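Local coordinates for CELL WALL surface anchor family protein (Streptococcus pneumoniae, PDB 2X9X) that forms the repeating backbone subunit of the pneumococcal pilus, a covalently held surface fibre that probably helps the bacterium to adhere, at residues K267-N272 with I424-G429; G280-I285 with E394-A399; A299-Q304 with N355-W360; E338-A343 with S374-R379. The protein carries 1 engineered substitution. One frame throughout, in Å; residues are numbered along the deposited sequence.

Interaction 1: K267-N272 with I424-G429; sequences KFVKVN and IEYTAG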
loop_
_atom_site.group_PDB
_atom_site.type_symbol
_atom_site.label_atom_id
_atom_site.label_comp_id
_atom_site.label_asym_id
_atom_site.label_seq_id
_atom_site.Cartn_x
_atom_site.Cartn_y
_atom_site.Cartn_z
ATOM N N LYS A 267 14.616 13.044 4.180
ATOM C CA LYS A 267 14.823 13.568 5.530
ATOM C C LYS A 267 15.822 14.722 5.505
ATOM O O LYS A 267 16.740 14.737 4.676
ATOM C CB LYS A 267 15.361 12.474 6.450
ATOM C CG LYS A 267 14.438 11.289 6.634
ATOM C CD LYS A 267 15.176 10.136 7.308
ATOM C CE LYS A 267 14.265 8.944 7.530
ATOM N NZ LYS A 267 15.045 7.693 7.766
ATOM N N PHE A 268 15.639 15.678 6.415
ATOM C CA PHE A 268 16.508 16.849 6.533
ATOM C C PHE A 268 16.851 17.140 7.996
ATOM O O PHE A 268 16.058 16.844 8.894
ATOM C CB PHE A 268 15.814 18.090 5.964
ATOM C CG PHE A 268 15.323 17.931 4.554
ATOM C CD1 PHE A 268 16.129 18.278 3.484
ATOM C CD2 PHE A 268 14.048 17.453 4.299
ATOM C CE1 PHE A 268 15.676 18.143 2.178
ATOM C CE2 PHE A 268 13.589 17.316 2.999
ATOM C CZ PHE A 268 14.406 17.661 1.940
ATOM N N VAL A 269 18.021 17.738 8.229
ATOM C CA VAL A 269 18.358 18.280 9.547
ATOM C C VAL A 269 18.860 19.717 9.417
ATOM O O VAL A 269 19.792 19.997 8.660
ATOM C CB VAL A 269 19.431 17.446 10.288
ATOM C CG1 VAL A 269 19.781 18.099 11.633
ATOM C CG2 VAL A 269 18.961 16.016 10.491
ATOM N N LYS A 270 18.223 20.621 10.151
ATOM C CA LYS A 270 18.640 22.018 10.215
ATOM C C LYS A 270 19.702 22.223 11.291
ATOM O O LYS A 270 19.458 21.950 12.471
ATOM C CB LYS A 270 17.437 22.906 10.520
ATOM C CG LYS A 270 17.709 24.386 10.351
ATOM C CD LYS A 270 17.875 24.722 8.880
ATOM C CE LYS A 270 18.331 26.149 8.693
ATOM N NZ LYS A 270 19.693 26.339 9.260
ATOM N N VAL A 271 20.874 22.716 10.889
ATOM C CA VAL A 271 21.965 22.985 11.829
ATOM C C VAL A 271 22.571 24.369 11.613
ATOM O O VAL A 271 22.233 25.066 10.653
ATOM C CB VAL A 271 23.109 21.958 11.682
ATOM C CG1 VAL A 271 22.625 20.554 12.010
ATOM C CG2 VAL A 271 23.690 22.014 10.279
ATOM N N ASN A 272 23.472 24.762 12.510
ATOM C CA ASN A 272 24.303 25.940 12.276
ATOM C C ASN A 272 25.706 25.525 11.844
ATOM O O ASN A 272 25.944 24.354 11.545
ATOM C CB ASN A 272 24.332 26.868 13.497
ATOM C CG ASN A 272 24.981 26.230 14.719
ATOM O OD1 ASN A 272 25.664 25.210 14.622
ATOM N ND2 ASN A 272 24.771 26.842 15.881
ATOM N N ILE A 424 24.090 13.984 6.949
ATOM C CA ILE A 424 24.091 13.998 8.407
ATOM C C ILE A 424 23.123 12.950 8.939
ATOM O O ILE A 424 22.214 12.531 8.227
ATOM C CB ILE A 424 23.674 15.394 8.937
ATOM C CG1 ILE A 424 23.842 15.479 10.456
ATOM C CG2 ILE A 424 22.237 15.738 8.512
ATOM C CD1 ILE A 424 23.691 16.881 10.997
ATOM N N GLU A 425 23.326 12.523 10.184
ATOM C CA GLU A 425 22.385 11.633 10.864
ATOM C C GLU A 425 21.064 12.351 11.130
ATOM O O GLU A 425 21.052 13.414 11.746
ATOM C CB GLU A 425 22.963 11.166 12.206
ATOM C CG GLU A 425 24.124 10.193 12.102
ATOM C CD GLU A 425 24.878 10.046 13.417
ATOM O OE1 GLU A 425 24.927 11.026 14.190
ATOM O OE2 GLU A 425 25.426 8.952 13.672
ATOM N N TYR A 426 19.952 11.780 10.668
ATOM C CA TYR A 426 18.642 12.335 11.002
ATOM C C TYR A 426 18.523 12.453 12.516
ATOM O O TYR A 426 18.177 13.508 13.051
ATOM C CB TYR A 426 17.537 11.423 10.477
ATOM C CG TYR A 426 16.160 12.041 10.417
ATOM C CD1 TYR A 426 15.962 13.315 9.891
ATOM C CD2 TYR A 426 15.042 11.328 10.843
ATOM C CE1 TYR A 426 14.687 13.866 9.805
ATOM C CE2 TYR A 426 13.773 11.870 10.763
ATOM C CZ TYR A 426 13.600 13.139 10.245
ATOM O OH TYR A 426 12.332 13.674 10.158
ATOM N N THR A 427 18.814 11.356 13.206
ATOM C CA THR A 427 18.824 11.355 14.661
ATOM C C THR A 427 20.246 11.104 15.139
ATOM O O THR A 427 20.853 10.085 14.805
ATOM C CB THR A 427 17.862 10.299 15.235
ATOM O OG1 THR A 427 16.539 10.543 14.738
ATOM C CG2 THR A 427 17.839 10.360 16.752
ATOM N N ALA A 428 20.781 12.053 15.899
ATOM C CA ALA A 428 22.167 11.994 16.349
ATOM C C ALA A 428 22.493 10.673 17.035
ATOM O O ALA A 428 21.778 10.238 17.944
ATOM C CB ALA A 428 22.470 13.165 17.274
ATOM N N GLY A 429 23.578 10.040 16.595
ATOM C CA GLY A 429 24.044 8.804 17.197
ATOM C C GLY A 429 23.532 7.549 16.517
ATOM O O GLY A 429 23.879 6.437 16.914
#

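Interaction 2: G280-I285 with E394-A399; sequences GAEFVI and ETKQPA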
loop_
_atom_site.group_PDB
_atom_site.type_symbol
_atom_site.label_atom_id
_atom_site.label_comp_id
_atom_site.label_asym_id
_atom_site.label_seq_id
_atom_site.Cartn_x
_atom_site.Cartn_y
_atom_site.Cartn_z
ATOM N N GLY A 280 12.442 25.111 14.740
ATOM C CA GLY A 280 11.550 26.170 14.308
ATOM C C GLY A 280 11.822 26.796 12.954
ATOM O O GLY A 280 11.184 27.785 12.594
ATOM N N ALA A 281 12.759 26.239 12.196
ATOM C CA ALA A 281 12.969 26.703 10.829
ATOM C C ALA A 281 11.833 26.160 9.966
ATOM O O ALA A 281 11.408 25.013 10.137
ATOM C CB ALA A 281 14.317 26.244 10.298
ATOM N N GLU A 282 11.332 26.983 9.050
ATOM C CA GLU A 282 10.208 26.580 8.207
ATOM C C GLU A 282 10.573 26.608 6.729
ATOM O O GLU A 282 11.285 27.512 6.276
ATOM C CB GLU A 282 8.982 27.455 8.492
ATOM C CG GLU A 282 8.580 27.463 9.966
ATOM C CD GLU A 282 7.276 28.198 10.241
ATOM O OE1 GLU A 282 6.643 28.694 9.285
ATOM O OE2 GLU A 282 6.883 28.274 11.423
ATOM N N PHE A 283 10.082 25.612 5.989
ATOM C CA PHE A 283 10.432 25.431 4.583
ATOM C C PHE A 283 9.243 25.031 3.720
ATOM O O PHE A 283 8.293 24.399 4.191
ATOM C CB PHE A 283 11.482 24.328 4.436
ATOM C CG PHE A 283 12.756 24.603 5.159
ATOM C CD1 PHE A 283 13.824 25.196 4.504
ATOM C CD2 PHE A 283 12.893 24.269 6.496
ATOM C CE1 PHE A 283 15.008 25.454 5.172
ATOM C CE2 PHE A 283 14.074 24.528 7.172
ATOM C CZ PHE A 283 15.133 25.118 6.507
ATOM N N VAL A 284 9.321 25.385 2.442
ATOM C CA VAL A 284 8.426 24.833 1.437
ATOM C C VAL A 284 9.266 24.129 0.375
ATOM O O VAL A 284 10.498 24.235 0.375
ATOM C CB VAL A 284 7.534 25.915 0.790
ATOM C CG1 VAL A 284 6.612 26.534 1.844
ATOM C CG2 VAL A 284 8.386 26.982 0.108
ATOM N N ILE A 285 8.605 23.395 -0.513
ATOM C CA ILE A 285 9.302 22.652 -1.556
ATOM C C ILE A 285 8.938 23.159 -2.951
ATOM O O ILE A 285 7.759 23.280 -3.293
ATOM C CB ILE A 285 9.004 21.144 -1.452
ATOM C CG1 ILE A 285 9.573 20.588 -0.144
ATOM C CG2 ILE A 285 9.589 20.402 -2.645
ATOM C CD1 ILE A 285 9.111 19.182 0.184
ATOM N N GLU A 394 13.581 28.178 2.291
ATOM C CA GLU A 394 13.298 28.574 3.663
ATOM C C GLU A 394 12.341 29.759 3.674
ATOM O O GLU A 394 12.567 30.753 2.983
ATOM C CB GLU A 394 14.583 28.924 4.412
ATOM C CG GLU A 394 14.384 29.083 5.910
ATOM C CD GLU A 394 15.669 29.414 6.642
ATOM O OE1 GLU A 394 16.243 30.493 6.389
ATOM O OE2 GLU A 394 16.100 28.599 7.480
ATOM N N THR A 395 11.272 29.647 4.456
ATOM C CA THR A 395 10.283 30.715 4.552
ATOM C C THR A 395 10.322 31.403 5.917
ATOM O O THR A 395 9.859 32.535 6.064
ATOM C CB THR A 395 8.858 30.202 4.256
ATOM O OG1 THR A 395 8.555 29.100 5.120
ATOM C CG2 THR A 395 8.748 29.744 2.807
ATOM N N LYS A 396 10.874 30.714 6.912
ATOM C CA LYS A 396 11.082 31.310 8.229
ATOM C C LYS A 396 12.381 30.808 8.844
ATOM O O LYS A 396 12.596 29.604 8.961
ATOM C CB LYS A 396 9.910 31.021 9.168
ATOM C CG LYS A 396 10.047 31.706 10.525
ATOM C CD LYS A 396 8.812 31.514 11.391
ATOM C CE LYS A 396 8.937 32.292 12.694
ATOM N NZ LYS A 396 7.693 32.217 13.512
ATOM N N GLN A 397 13.246 31.734 9.240
ATOM C CA GLN A 397 14.528 31.357 9.812
ATOM C C GLN A 397 14.376 30.969 11.276
ATOM O O GLN A 397 13.468 31.448 11.962
ATOM C CB GLN A 397 15.537 32.500 9.679
ATOM C CG GLN A 397 15.199 33.734 10.494
ATOM C CD GLN A 397 14.367 34.741 9.724
ATOM O OE1 GLN A 397 13.475 34.375 8.959
ATOM N NE2 GLN A 397 14.658 36.022 9.925
ATOM N N PRO A 398 15.274 30.103 11.762
ATOM C CA PRO A 398 15.296 29.772 13.187
ATOM C C PRO A 398 15.710 31.013 13.967
ATOM O O PRO A 398 16.461 31.833 13.438
ATOM C CB PRO A 398 16.392 28.705 13.299
ATOM C CG PRO A 398 16.898 28.460 11.926
ATOM C CD PRO A 398 16.433 29.562 11.038
ATOM N N ALA A 399 15.229 31.150 15.196
ATOM C CA ALA A 399 15.529 32.328 16.002
ATOM C C ALA A 399 17.028 32.625 16.067
ATOM O O ALA A 399 17.823 31.767 16.448
ATOM C CB ALA A 399 14.958 32.166 17.405
HETATM O O HOH W 1 6.945 30.190 7.037
#

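Interaction 3: A299-Q304 with N355-W360; sequences ADKVSQ and NNAFEW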
loop_
_atom_site.group_PDB
_atom_site.type_symbol
_atom_site.label_atom_id
_atom_site.label_comp_id
_atom_site.label_asym_id
_atom_site.label_seq_id
_atom_site.Cartn_x
_atom_site.Cartn_y
_atom_site.Cartn_z
ATOM N N ALA A 299 -6.568 20.717 -2.530
ATOM C CA ALA A 299 -7.623 21.212 -1.645
ATOM C C ALA A 299 -8.925 20.415 -1.699
ATOM O O ALA A 299 -9.575 20.212 -0.671
ATOM C CB ALA A 299 -7.896 22.691 -1.916
ATOM N N ASP A 300 -9.314 19.966 -2.888
ATOM C CA ASP A 300 -10.575 19.241 -3.030
ATOM C C ASP A 300 -10.463 17.775 -2.608
ATOM O O ASP A 300 -11.441 17.030 -2.672
ATOM C CB ASP A 300 -11.115 19.347 -4.459
ATOM C CG ASP A 300 -10.214 18.679 -5.476
ATOM O OD1 ASP A 300 -8.978 18.788 -5.342
ATOM O OD2 ASP A 300 -10.744 18.050 -6.415
ATOM N N LYS A 301 -9.275 17.367 -2.170
ATOM C CA LYS A 301 -9.067 15.995 -1.710
ATOM C C LYS A 301 -8.802 15.928 -0.215
ATOM O O LYS A 301 -8.439 14.877 0.310
ATOM C CB LYS A 301 -7.899 15.341 -2.454
ATOM C CG LYS A 301 -8.135 15.176 -3.940
ATOM C CD LYS A 301 -9.339 14.294 -4.209
ATOM C CE LYS A 301 -9.536 14.074 -5.697
ATOM N NZ LYS A 301 -10.655 13.126 -5.962
ATOM N N VAL A 302 -8.979 17.055 0.465
ATOM C CA VAL A 302 -8.744 17.134 1.899
ATOM C C VAL A 302 -9.992 17.658 2.607
ATOM O O VAL A 302 -10.613 18.619 2.146
ATOM C CB VAL A 302 -7.555 18.056 2.211
ATOM C CG1 VAL A 302 -7.144 17.927 3.673
ATOM C CG2 VAL A 302 -6.385 17.722 1.305
ATOM N N SER A 303 -10.356 17.026 3.720
ATOM C CA SER A 303 -11.553 17.413 4.457
ATOM C C SER A 303 -11.331 18.653 5.316
ATOM O O SER A 303 -10.193 19.022 5.616
ATOM C CB SER A 303 -12.031 16.262 5.341
ATOM O OG SER A 303 -11.196 16.128 6.475
ATOM N N GLN A 304 -12.430 19.287 5.712
ATOM C CA GLN A 304 -12.371 20.441 6.595
ATOM C C GLN A 304 -11.653 20.076 7.893
ATOM O O GLN A 304 -10.831 20.844 8.394
ATOM C CB GLN A 304 -13.784 20.950 6.893
ATOM C CG GLN A 304 -13.834 22.126 7.855
ATOM C CD GLN A 304 -13.190 23.373 7.284
ATOM O OE1 GLN A 304 -13.124 23.551 6.067
ATOM N NE2 GLN A 304 -12.708 24.245 8.163
ATOM N N ASN A 355 -2.189 15.309 3.663
ATOM C CA ASN A 355 -1.564 15.198 2.343
ATOM C C ASN A 355 -2.116 13.986 1.577
ATOM O O ASN A 355 -1.387 13.032 1.298
ATOM C CB ASN A 355 -0.039 15.070 2.468
ATOM C CG ASN A 355 0.649 16.375 2.873
ATOM O OD1 ASN A 355 0.029 17.442 2.947
ATOM N ND2 ASN A 355 1.951 16.288 3.124
ATOM N N ASN A 356 -3.404 14.017 1.251
ATOM C CA ASN A 356 -4.032 12.906 0.533
ATOM C C ASN A 356 -3.640 12.853 -0.941
ATOM O O ASN A 356 -3.652 11.787 -1.561
ATOM C CB ASN A 356 -5.557 12.979 0.663
ATOM C CG ASN A 356 -6.020 12.833 2.094
ATOM O OD1 ASN A 356 -5.572 11.937 2.812
ATOM N ND2 ASN A 356 -6.934 13.705 2.519
ATOM N N ALA A 357 -3.286 14.008 -1.489
ATOM C CA ALA A 357 -2.889 14.118 -2.884
ATOM C C ALA A 357 -2.069 15.387 -3.038
ATOM O O ALA A 357 -2.261 16.340 -2.279
ATOM C CB ALA A 357 -4.118 14.159 -3.791
ATOM N N PHE A 358 -1.155 15.399 -4.003
ATOM C CA PHE A 358 -0.291 16.558 -4.215
ATOM C C PHE A 358 -0.543 17.238 -5.551
ATOM O O PHE A 358 -0.911 16.593 -6.540
ATOM C CB PHE A 358 1.190 16.164 -4.151
ATOM C CG PHE A 358 1.680 15.823 -2.772
ATOM C CD1 PHE A 358 1.503 16.702 -1.717
ATOM C CD2 PHE A 358 2.356 14.635 -2.543
ATOM C CE1 PHE A 358 1.968 16.388 -0.452
ATOM C CE2 PHE A 358 2.820 14.314 -1.279
ATOM C CZ PHE A 358 2.629 15.192 -0.236
ATOM N N GLU A 359 -0.330 18.548 -5.575
ATOM C CA GLU A 359 -0.269 19.280 -6.830
ATOM C C GLU A 359 0.707 20.444 -6.722
ATOM O O GLU A 359 1.072 20.865 -5.623
ATOM C CB GLU A 359 -1.654 19.778 -7.241
ATOM C CG GLU A 359 -2.219 20.872 -6.348
ATOM C CD GLU A 359 -3.582 21.336 -6.817
ATOM O OE1 GLU A 359 -3.964 20.983 -7.951
ATOM O OE2 GLU A 359 -4.269 22.054 -6.060
ATOM N N TRP A 360 1.126 20.958 -7.871
ATOM C CA TRP A 360 2.057 22.076 -7.919
ATOM C C TRP A 360 1.307 23.389 -8.125
ATOM O O TRP A 360 0.474 23.499 -9.028
ATOM C CB TRP A 360 3.085 21.854 -9.035
ATOM C CG TRP A 360 3.969 20.665 -8.764
ATOM C CD1 TRP A 360 3.872 19.423 -9.321
ATOM C CD2 TRP A 360 5.069 20.608 -7.845
ATOM N NE1 TRP A 360 4.847 18.599 -8.814
ATOM C CE2 TRP A 360 5.595 19.300 -7.904
ATOM C CE3 TRP A 360 5.662 21.535 -6.983
ATOM C CZ2 TRP A 360 6.690 18.898 -7.134
ATOM C CZ3 TRP A 360 6.751 21.132 -6.216
ATOM C CH2 TRP A 360 7.251 19.825 -6.298
HETATM O O HOH W 2 -4.511 22.841 -3.534
#

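Interaction 4: E338-A343 with S374-R379; sequences EKVDKA and SDAQGR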
loop_
_atom_site.group_PDB
_atom_site.type_symbol
_atom_site.label_atom_id
_atom_site.label_comp_id
_atom_site.label_asym_id
_atom_site.label_seq_id
_atom_site.Cartn_x
_atom_site.Cartn_y
_atom_site.Cartn_z
ATOM N N GLU A 338 11.645 18.833 25.074
ATOM C CA GLU A 338 11.022 17.663 24.479
ATOM C C GLU A 338 9.619 18.050 24.037
ATOM O O GLU A 338 8.976 17.341 23.259
ATOM C CB GLU A 338 10.983 16.492 25.463
ATOM N N LYS A 339 9.155 19.189 24.543
ATOM C CA LYS A 339 7.846 19.715 24.190
ATOM C C LYS A 339 7.817 20.066 22.708
ATOM O O LYS A 339 6.809 19.861 22.032
ATOM C CB LYS A 339 7.504 20.942 25.038
ATOM N N VAL A 340 8.930 20.591 22.204
ATOM C CA VAL A 340 9.021 20.930 20.790
ATOM C C VAL A 340 8.928 19.680 19.919
ATOM O O VAL A 340 8.185 19.653 18.936
ATOM C CB VAL A 340 10.322 21.680 20.459
ATOM C CG1 VAL A 340 10.430 21.910 18.953
ATOM C CG2 VAL A 340 10.383 22.999 21.214
ATOM N N ASP A 341 9.687 18.648 20.278
ATOM C CA ASP A 341 9.701 17.415 19.496
ATOM C C ASP A 341 8.311 16.784 19.392
ATOM O O ASP A 341 7.900 16.352 18.314
ATOM C CB ASP A 341 10.695 16.408 20.076
ATOM C CG ASP A 341 12.141 16.784 19.797
ATOM O OD1 ASP A 341 12.379 17.713 18.998
ATOM O OD2 ASP A 341 13.040 16.139 20.378
ATOM N N LYS A 342 7.597 16.727 20.514
ATOM C CA LYS A 342 6.252 16.158 20.547
ATOM C C LYS A 342 5.282 16.973 19.695
ATOM O O LYS A 342 4.516 16.423 18.900
ATOM C CB LYS A 342 5.737 16.090 21.986
ATOM C CG LYS A 342 6.429 15.051 22.848
ATOM C CD LYS A 342 5.790 13.678 22.689
ATOM C CE LYS A 342 6.281 12.718 23.761
ATOM N NZ LYS A 342 5.974 13.211 25.136
ATOM N N ALA A 343 5.312 18.289 19.877
ATOM C CA ALA A 343 4.429 19.179 19.137
ATOM C C ALA A 343 4.723 19.113 17.640
ATOM O O ALA A 343 3.808 19.155 16.806
ATOM C CB ALA A 343 4.566 20.605 19.648
ATOM N N SER A 374 11.352 22.387 11.487
ATOM C CA SER A 374 12.363 21.592 12.177
ATOM C C SER A 374 12.053 21.452 13.671
ATOM O O SER A 374 11.652 22.419 14.323
ATOM C CB SER A 374 13.765 22.189 11.971
ATOM O OG SER A 374 13.866 23.490 12.529
ATOM N N ASP A 375 12.232 20.248 14.209
ATOM C CA ASP A 375 12.060 20.033 15.648
ATOM C C ASP A 375 13.333 20.404 16.415
ATOM O O ASP A 375 14.245 21.001 15.845
ATOM C CB ASP A 375 11.572 18.606 15.965
ATOM C CG ASP A 375 12.609 17.529 15.668
ATOM O OD1 ASP A 375 13.797 17.853 15.456
ATOM O OD2 ASP A 375 12.224 16.335 15.661
ATOM N N ALA A 376 13.382 20.073 17.702
ATOM C CA ALA A 376 14.507 20.470 18.547
ATOM C C ALA A 376 15.800 19.736 18.192
ATOM O O ALA A 376 16.888 20.111 18.642
ATOM C CB ALA A 376 14.167 20.278 20.019
ATOM N N GLN A 377 15.672 18.684 17.393
ATOM C CA GLN A 377 16.830 17.975 16.867
ATOM C C GLN A 377 17.076 18.383 15.419
ATOM O O GLN A 377 17.819 17.719 14.692
ATOM C CB GLN A 377 16.625 16.468 16.975
ATOM C CG GLN A 377 16.322 16.008 18.398
ATOM C CD GLN A 377 15.803 14.586 18.463
ATOM O OE1 GLN A 377 14.801 14.309 19.126
ATOM N NE2 GLN A 377 16.477 13.676 17.770
ATOM N N GLY A 378 16.438 19.480 15.007
ATOM C CA GLY A 378 16.609 20.036 13.673
ATOM C C GLY A 378 15.899 19.265 12.574
ATOM O O GLY A 378 16.022 19.601 11.389
ATOM N N ARG A 379 15.134 18.245 12.958
ATOM C CA ARG A 379 14.587 17.300 11.986
ATOM C C ARG A 379 13.321 17.778 11.284
ATOM O O ARG A 379 12.427 18.365 11.898
ATOM C CB ARG A 379 14.299 15.948 12.648
ATOM C CG ARG A 379 15.517 15.277 13.262
ATOM C CD ARG A 379 15.129 13.995 13.976
ATOM N NE ARG A 379 14.190 14.243 15.068
ATOM C CZ ARG A 379 13.934 13.375 16.040
ATOM N NH1 ARG A 379 13.068 13.686 16.996
ATOM N NH2 ARG A 379 14.546 12.199 16.058
HETATM O O HOH W 3 9.881 15.262 16.518
#

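Interaction 1: K267-N272 with I424-G429
Lys-267, Val-269 and Val-271, on one side of strand 260-271, pack against Ile-424 and Tyr-426 of the long loop leading into strand 436-439. The contact is largely apolar, with no hydrogen bond between the two segments. Lys-267 lies over one face of the Tyr-426 ring, the two side chains crossing at about a right angle. Its CD sits 3.9 Å from the centroid of the Tyr-426 ring, a CH-pi contact close to the ring normal, while Lys-267 CB is 3.6 Å from Tyr-426 CD1. The lysine chain beyond CG is extended, which carries NZ past the ring to the carbonyl O of Tyr-417. The Tyr-426 ring also meets the backbone at its edge: Phe-268 O lies near the ring plane, 3.4 Å from Tyr-426 CE1.

Farther along, Val-269 meets the loop with CG2 and CB. With CG1 anti to the backbone N (chi1 178°), CG2 points to the loop and comes 3.6 Å from Glu-425 O, and CB rests 3.7 Å from Ile-424 CG2. Val-271 reaches its CG1 tip to tip with Ile-424 CD1, at 4.0 Å. The loop backbone has its own anchor, since Arg-277 hydrogen-bonds the carbonyl oxygens of Glu-425 and Tyr-426.

Phe-268 and Lys-270 point away from the loop. Lys-270 NZ is covalently joined to Asn-440 CG, just beyond strand 436-439, which runs parallel to strand 260-271. Such a Lys-Asn isopeptide bond between the first and last strands is characteristic of Cna-B-like domains in Gram-positive pilins.

Interaction 2: G280-I285 with E394-A399
Glu-282 O is gripped by two backbone donors of the facing segment 394-399, Thr-395 N at 2.8 Å and Lys-396 N at 3.3 Å. This is a classic beta bulge, formed where the antiparallel pairing of strands 282-286 and 388-394 runs on past Glu-394 in the smaller sheet of this Cna-B-like domain. Both donors come from the same face of the Glu-282 carbonyl plane. The return bond is straighter: Glu-282 N donates to Lys-396 O at 2.9 Å, in the carbonyl plane and on a lone pair.

Beyond the backbone, Glu-282 and Lys-396 run side by side in the same direction, their CB atoms 3.7 Å apart. The carboxylate of Glu-282 takes its salt bridge from Lys-314 of helix 304-325. On the other face of the sheet, Phe-283 meets the aliphatic part of Glu-394, whose CB is 3.6 Å from Phe-283 CE1. The Glu-394 chain is extended, with CG anti to the backbone N (chi1 -169°), and its OE1 accepts from Leu-404 N. Ala-281 CB touches the Pro-398 ring at CG, 3.8 Å away. A water donates to Glu-282 OE1 at 2.7 Å and is hydrogen-bonded to Thr-395 OG1 at the same distance.

Interaction 3: A299-Q304 with N355-W360
Asn-356 ND2 donates to Lys-301 O at 2.9 Å, the single direct hydrogen bond between residues 299-304 and 355-360. The bond is bent, 147° at the hydrogen, and the carbonyl oxygen lies somewhat out of the asparagine amide plane. Asn-356 CG stands anti to the carbonyl carbon (chi1 -63°), which sets the amide against Lys-301 and brings ND2 to 3.9 Å from Val-302 CA. Alongside, Lys-301 CG touches Ala-357 CB at 4.1 Å before the lysine bends at chi2 and its end leads off.

A water makes a second link: it accepts from Ala-299 N at 3.1 Å and donates to Glu-359 OE2 at 2.7 Å.

In the next shell, Glu-306 OE1 accepts from both Asn-356 ND2 and Ser-303 N, so one carboxylate oxygen steadies the asparagine amide and the helix start together. Glu-359 bonds Ala-296 through the backbone within the two-stranded sheet of 294-297 and 358-361, and Ala-357 with Lys-298 carries the bonding one step past it. Ser-303 is the N-cap of helix 304-325, its OG capping a backbone N in the first turn; with Glu-306 returning a bond to Ser-303 N, the arrangement is consistent with a capping box.

Interaction 4: E338-A343 with S374-R379
The carboxylates of Asp-341 and Asp-375 meet obliquely, their planes 47° apart, with Asp-341 OD1 3.6 Å from Asp-375 OD2. Two like charges this close are probably eased by Arg-379, which holds Asp-375 side-on: NE and NH1 both lie near OD2, and Arg-379 NE donates to the syn lone pair of Asp-375 OD2 at 2.9 Å. Seen from the arginine, that oxygen sits in the guanidinium plane, at the edge. The other oxygen, Asp-375 OD1, is taken by backbone donors from opposite faces of the carboxylate, Gln-377 N on one and Arg-379 N on the other. With four N-H groups on its two oxygens, the Asp-375 carboxylate has little freedom to turn.

The bond from Gln-377 N makes an Asx turn, set at the start of a type I beta turn from Asp-375 to Gly-378. This turn joins strand 372-373 to strand 379-385, and helix 338-354, part of the long insertion between the strands of this Cna-B-like domain, packs on it. Asp-375 can serve the turn because its CG is placed between its own backbone N and carbonyl carbon (chi1 68°).

Across the contact, Ala-376 N donates to Asp-341 OD1 at 2.9 Å in a bent bond, 138° at the hydrogen. Asp-341 OD1 also lies 3.3 Å from Ala-376 CB. One turn-side methyl and one helix valine supply the apolar part, Val-340 CB lying 4.1 Å from Ala-376 CB. Val-340 CG1 also packs against the peptide, 3.7 Å from Ala-376 N. A water donates to both Asp-341 O and Asp-375 OD2, at 2.7 Å from that OD2.

How the interactions relate
Interactions 1, 2 and 4 gather around Lys-270 and its isopeptide bond to Asn-440. Lys-270 CD packs 3.6 Å from Phe-283 CZ and Lys-270 CE 3.5 Å from Glu-394 OE2, so interaction 2 walls the bond that belongs to the strand of interaction 1. Interaction 4 joins the same strand through Lys-270 N and Gly-378 O, 2.7 Å apart, and its Arg-379 NH2 reaches Thr-427 OG1 in the loop of interaction 1. Ser-374 ties interaction 4 to Gly-280 and Ala-281 of interaction 2 by backbone bonds. Interaction 3 lies farther off, its centre about 29 Å from that of interaction 1, and touches interaction 2 where Trp-360 CZ3 meets Ile-285 O.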